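Local coordinates for periplasmic divalent cation tolerance protein (Xylella fastidiosa, PDB 2NUH) that is of unknown function but belongs to the CutA divalent-cation tolerance family and may bind copper, at residues A[19-24]-A[56-61]; A[24-27]-A[33-36]. All blocks are in the same frame, centred on the assembly; numbering follows the deposited sequence. Where two conformers were deposited one is given.

Overall arrangement
Contacts 1 and 2 follow helix 15-27 across one face of the antiparallel sheet, and their centres lie about 5 Å apart. They share Val24 on the helix, while their other segments, 56-61 and 33-36, belong to neighbouring strands. The junction between those strands is seen in two probable backbone hydrogen bonds, Leu59 N to Thr35 O at 2.8 Å and Lys61 N to Cys33 O at 2.9 Å. Ser22 of contact 1 also packs on Val34 of contact 2, with OG 3.2 Å from CG1. Contact 1 is the more central, about 5 Å from the chain centre against about 8 Å for contact 2. Neither has a metal or ligand site assigned to it.

Contact 1 of 2, residues A[19-24]-A[56-61]; sequences EIISRV and IQLLIK
Ile21 and Leu58 carry the contact between helix 15-27 and strand 50-63, meeting methyl to methyl: Ile21 CG2 lies 3.7 Å from Leu58 CD1, an ordinary van der Waals separation, and the two side chains run at a slant to each other. The second methyl of the leucine, CD2, turns to the adjoining helix residue and lies 4.3 Å from Ser22 OG, so the fork of Leu58 divides its two branches between consecutive helix positions. Ile60 approaches less closely. Its CD1 stays 4.9 Å from Ile21 CG2, and the residue adds only a little to the 116 Å² buried here.

The torsions explain which branches meet. In Ile21, CG1 lies beside the backbone N (chi1 -74°), which leaves CG2 anti to that N and facing the strand. Leu58 CG stands opposite its own carbonyl carbon (chi1 -58°), and a chi2 of -178° sets CD1 anti to CA, so that this methyl reaches farthest from the strand backbone, to Ile21.

Further out, the hydroxyl of Ser22 is held by a hydrogen bond to Ala18 O one turn earlier. A buried polar atom is thereby satisfied inside the helix and can pack against apolar Leu58. On the strand, the backbone of Leu58 is hydrogen-bonded to Ser10 and that of Ile60 to Ile8, which fixes the positions from which both side chains rise.

All three touching residues are buried, as expected for the core between helix and sheet in a ferredoxin-like fold. Ile21 also packs on Leu74 and Leu77 of helix 67-77, Leu58 reaches Ala18 on helix 15-27 and Gln36 on strand 33-38, and strand 50-63 runs between its antiparallel partners 5-12 and 33-38.

Contact 2 of 2, residues A[24-27]-A[33-36]; sequences VLVQ and CVTQ
The flat peptide group joining Cys33 to Val34 has Val26 CG2 on one side of its plane, about 3.7 Å from it; the methyl lies beyond the edge formed by Cys33 CA and the N-H of Val34, on the side away from the carbonyl oxygen, and so does not sit over the group itself. The O end of the same peptide is occupied by strand 50-63, through backbone pairing of Cys33 with Lys61. This is the return from helix to strand in a split beta-alpha-beta unit of the ferredoxin-like fold: strands 5-12 and 33-38 both pair antiparallel with strand 50-63, which lies between them, and helix 15-27 makes the connection.

Val26 works mainly through one methyl. Its CG1 is opposite the backbone N (chi1 173°), which places CG2 beside that N and directs it at the start of the strand, 4.0 Å from Cys33 CA and 4.2 Å from Val34 N. The backbones are correspondingly near, with the CA atoms of Val26 and Cys33 separated by 6.0 Å.

Leu25 supplies the inward side. It is buried, its side chain also touching Ile60 on strand 50-63 and Arg73 on helix 67-77, and its backbone is hydrogen-bonded to Ala31 in the loop leading to the strand. Both helix residues converge on a single methyl: Val34 CG2 lies 4.3 Å from Val26 CG2 and an equal 4.3 Å from Leu25 CB.

Contact 1 of 2, residues A[19-24]-A[56-61]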
loop_
_atom_site.group_PDB
_atom_site.type_symbol
_atom_site.label_atom_id
_atom_site.label_comp_id
_atom_site.label_asym_id
_atom_site.label_seq_id
_atom_site.Cartn_x
_atom_site.Cartn_y
_atom_site.Cartn_z
ATOM N N GLU A 19 -4.634 5.985 7.592
ATOM C CA GLU A 19 -3.717 6.236 8.691
ATOM C C GLU A 19 -3.427 4.948 9.433
ATOM O O GLU A 19 -2.288 4.686 9.795
ATOM C CB GLU A 19 -4.303 7.280 9.635
ATOM C CG GLU A 19 -4.554 8.606 8.933
ATOM C CD GLU A 19 -5.022 9.717 9.853
ATOM O OE1 GLU A 19 -5.361 10.800 9.317
ATOM O OE2 GLU A 19 -5.043 9.520 11.096
ATOM N N ILE A 20 -4.463 4.151 9.659
ATOM C CA ILE A 20 -4.276 2.884 10.358
ATOM C C ILE A 20 -3.321 2.008 9.573
ATOM O O ILE A 20 -2.358 1.480 10.111
ATOM C CB ILE A 20 -5.608 2.155 10.563
ATOM C CG1 ILE A 20 -6.492 2.938 11.534
ATOM C CG2 ILE A 20 -5.391 0.718 11.071
ATOM C CD1 ILE A 20 -7.939 2.555 11.441
ATOM N N ILE A 21 -3.581 1.866 8.279
ATOM C CA ILE A 21 -2.753 0.989 7.460
ATOM C C ILE A 21 -1.332 1.509 7.393
ATOM O O ILE A 21 -0.370 0.749 7.535
ATOM C CB ILE A 21 -3.355 0.829 6.059
ATOM C CG1 ILE A 21 -4.579 -0.084 6.135
ATOM C CG2 ILE A 21 -2.320 0.261 5.077
ATOM C CD1 ILE A 21 -5.553 0.108 4.976
ATOM N N SER A 22 -1.201 2.807 7.166
ATOM C CA SER A 22 0.118 3.408 7.053
ATOM C C SER A 22 0.912 3.204 8.327
ATOM O O SER A 22 2.072 2.763 8.292
ATOM C CB SER A 22 -0.023 4.902 6.787
ATOM O OG SER A 22 -0.590 5.136 5.516
ATOM N N ARG A 23 0.292 3.525 9.458
ATOM C CA ARG A 23 0.996 3.457 10.719
ATOM C C ARG A 23 1.357 2.027 11.061
ATOM O O ARG A 23 2.481 1.749 11.476
ATOM C CB ARG A 23 0.168 4.073 11.843
ATOM C CG ARG A 23 -0.005 5.575 11.750
ATOM C CD ARG A 23 -0.740 6.117 12.993
ATOM N NE ARG A 23 -0.206 5.551 14.238
ATOM C CZ ARG A 23 -0.839 4.656 14.997
ATOM N NH1 ARG A 23 -0.276 4.190 16.107
ATOM N NH2 ARG A 23 -2.043 4.225 14.658
ATOM N N VAL A 24 0.415 1.112 10.876
ATOM C CA VAL A 24 0.677 -0.272 11.261
ATOM C C VAL A 24 1.741 -0.908 10.385
ATOM O O VAL A 24 2.630 -1.578 10.870
ATOM C CB VAL A 24 -0.593 -1.129 11.268
ATOM C CG1 VAL A 24 -0.240 -2.606 11.423
ATOM C CG2 VAL A 24 -1.488 -0.687 12.415
ATOM N N ILE A 56 -8.633 7.063 -0.745
ATOM C CA ILE A 56 -7.267 7.517 -0.573
ATOM C C ILE A 56 -6.411 6.489 -1.271
ATOM O O ILE A 56 -6.587 5.291 -1.053
ATOM C CB ILE A 56 -6.881 7.523 0.909
ATOM C CG1 ILE A 56 -7.935 8.269 1.742
ATOM C CG2 ILE A 56 -5.454 8.061 1.121
ATOM C CD1 ILE A 56 -8.070 9.713 1.404
ATOM N N GLN A 57 -5.503 6.943 -2.126
ATOM C CA GLN A 57 -4.585 6.047 -2.784
ATOM C C GLN A 57 -3.377 5.856 -1.898
ATOM O O GLN A 57 -2.834 6.828 -1.371
ATOM C CB GLN A 57 -4.172 6.625 -4.143
ATOM C CG GLN A 57 -3.127 5.792 -4.867
ATOM C CD GLN A 57 -3.695 4.521 -5.422
ATOM O OE1 GLN A 57 -3.178 3.420 -5.170
ATOM N NE2 GLN A 57 -4.763 4.649 -6.166
ATOM N N LEU A 58 -2.964 4.606 -1.724
ATOM C CA LEU A 58 -1.772 4.316 -0.955
ATOM C C LEU A 58 -0.667 3.854 -1.863
ATOM O O LEU A 58 -0.902 3.130 -2.836
ATOM C CB LEU A 58 -2.027 3.219 0.079
ATOM C CG LEU A 58 -3.125 3.465 1.107
ATOM C CD1 LEU A 58 -3.124 2.259 2.021
ATOM C CD2 LEU A 58 -2.865 4.720 1.902
ATOM N N LEU A 59 0.535 4.299 -1.531
ATOM C CA LEU A 59 1.750 3.842 -2.174
ATOM C C LEU A 59 2.624 3.339 -1.055
ATOM O O LEU A 59 3.127 4.113 -0.247
ATOM C CB LEU A 59 2.469 4.975 -2.913
ATOM C CG LEU A 59 1.816 5.610 -4.128
ATOM C CD1 LEU A 59 2.660 6.773 -4.579
ATOM C CD2 LEU A 59 1.700 4.610 -5.242
ATOM N N ILE A 60 2.782 2.032 -1.007
ATOM C CA ILE A 60 3.474 1.384 0.089
ATOM C C ILE A 60 4.832 0.960 -0.404
ATOM O O ILE A 60 4.930 0.244 -1.390
ATOM C CB ILE A 60 2.684 0.165 0.541
ATOM C CG1 ILE A 60 1.340 0.616 1.086
ATOM C CG2 ILE A 60 3.430 -0.597 1.613
ATOM C CD1 ILE A 60 0.277 -0.456 1.022
ATOM N N LYS A 61 5.886 1.391 0.283
ATOM C CA LYS A 61 7.235 1.056 -0.146
ATOM C C LYS A 61 7.760 -0.045 0.751
ATOM O O LYS A 61 7.834 0.106 1.957
ATOM C CB LYS A 61 8.149 2.276 -0.055
ATOM C CG LYS A 61 8.158 3.171 -1.288
ATOM C CD LYS A 61 6.934 4.043 -1.396
ATOM C CE LYS A 61 7.012 5.238 -0.472
ATOM N NZ LYS A 61 5.744 5.994 -0.495
#

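Contact 2 of 2, residues A[24-27]-A[33-36]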
loop_
_atom_site.group_PDB
_atom_site.type_symbol
_atom_site.label_atom_id
_atom_site.label_comp_id
_atom_site.label_asym_id
_atom_site.label_seq_id
_atom_site.Cartn_x
_atom_site.Cartn_y
_atom_site.Cartn_z
ATOM N N VAL A 24 0.415 1.112 10.876
ATOM C CA VAL A 24 0.677 -0.272 11.261
ATOM C C VAL A 24 1.741 -0.908 10.385
ATOM O O VAL A 24 2.630 -1.578 10.870
ATOM C CB VAL A 24 -0.593 -1.129 11.268
ATOM C CG1 VAL A 24 -0.240 -2.606 11.423
ATOM C CG2 VAL A 24 -1.488 -0.687 12.415
ATOM N N LEU A 25 1.656 -0.689 9.076
ATOM C CA LEU A 25 2.649 -1.299 8.205
ATOM C C LEU A 25 4.054 -0.809 8.527
ATOM O O LEU A 25 5.001 -1.586 8.470
ATOM C CB LEU A 25 2.334 -1.018 6.740
ATOM C CG LEU A 25 1.111 -1.759 6.202
ATOM C CD1 LEU A 25 0.949 -1.465 4.713
ATOM C CD2 LEU A 25 1.226 -3.261 6.436
ATOM N N VAL A 26 4.182 0.474 8.852
ATOM C CA VAL A 26 5.489 1.025 9.195
ATOM C C VAL A 26 5.899 0.543 10.584
ATOM O O VAL A 26 7.026 0.095 10.775
ATOM C CB VAL A 26 5.496 2.564 9.115
ATOM C CG1 VAL A 26 6.816 3.132 9.638
ATOM C CG2 VAL A 26 5.261 3.013 7.683
ATOM N N GLN A 27 4.971 0.578 11.534
ATOM C CA GLN A 27 5.296 0.187 12.900
ATOM C C GLN A 27 5.748 -1.248 12.957
ATOM O O GLN A 27 6.686 -1.583 13.682
ATOM C CB GLN A 27 4.067 0.313 13.779
ATOM C CG GLN A 27 3.837 1.685 14.272
ATOM C CD GLN A 27 2.442 1.874 14.807
ATOM O OE1 GLN A 27 1.535 1.083 14.524
ATOM N NE2 GLN A 27 2.258 2.929 15.585
ATOM N N CYS A 33 7.767 2.922 4.317
ATOM C CA CYS A 33 6.999 4.148 4.279
ATOM C C CYS A 33 5.741 3.891 3.497
ATOM O O CYS A 33 5.683 3.000 2.655
ATOM C CB CYS A 33 7.833 5.307 3.703
ATOM S SG CYS A 33 6.970 6.702 2.898
ATOM N N VAL A 34 4.715 4.661 3.819
ATOM C CA VAL A 34 3.475 4.589 3.070
ATOM C C VAL A 34 3.046 5.998 2.762
ATOM O O VAL A 34 2.988 6.842 3.668
ATOM C CB VAL A 34 2.364 3.893 3.864
ATOM C CG1 VAL A 34 1.068 3.919 3.069
ATOM C CG2 VAL A 34 2.759 2.455 4.190
ATOM N N THR A 35 2.774 6.270 1.487
ATOM C CA THR A 35 2.288 7.571 1.090
ATOM C C THR A 35 0.822 7.479 0.744
ATOM O O THR A 35 0.395 6.572 0.033
ATOM C CB THR A 35 3.088 8.081 -0.106
ATOM O OG1 THR A 35 4.460 8.193 0.292
ATOM C CG2 THR A 35 2.589 9.440 -0.584
ATOM N N GLN A 36 0.059 8.430 1.258
ATOM C CA GLN A 36 -1.354 8.522 0.978
ATOM C C GLN A 36 -1.569 9.685 0.056
ATOM O O GLN A 36 -1.008 10.765 0.268
ATOM C CB GLN A 36 -2.117 8.893 2.230
ATOM C CG GLN A 36 -2.017 8.017 3.402
ATOM C CD GLN A 36 -2.501 8.756 4.629
ATOM O OE1 GLN A 36 -3.544 9.439 4.611
ATOM N NE2 GLN A 36 -1.735 8.657 5.691
#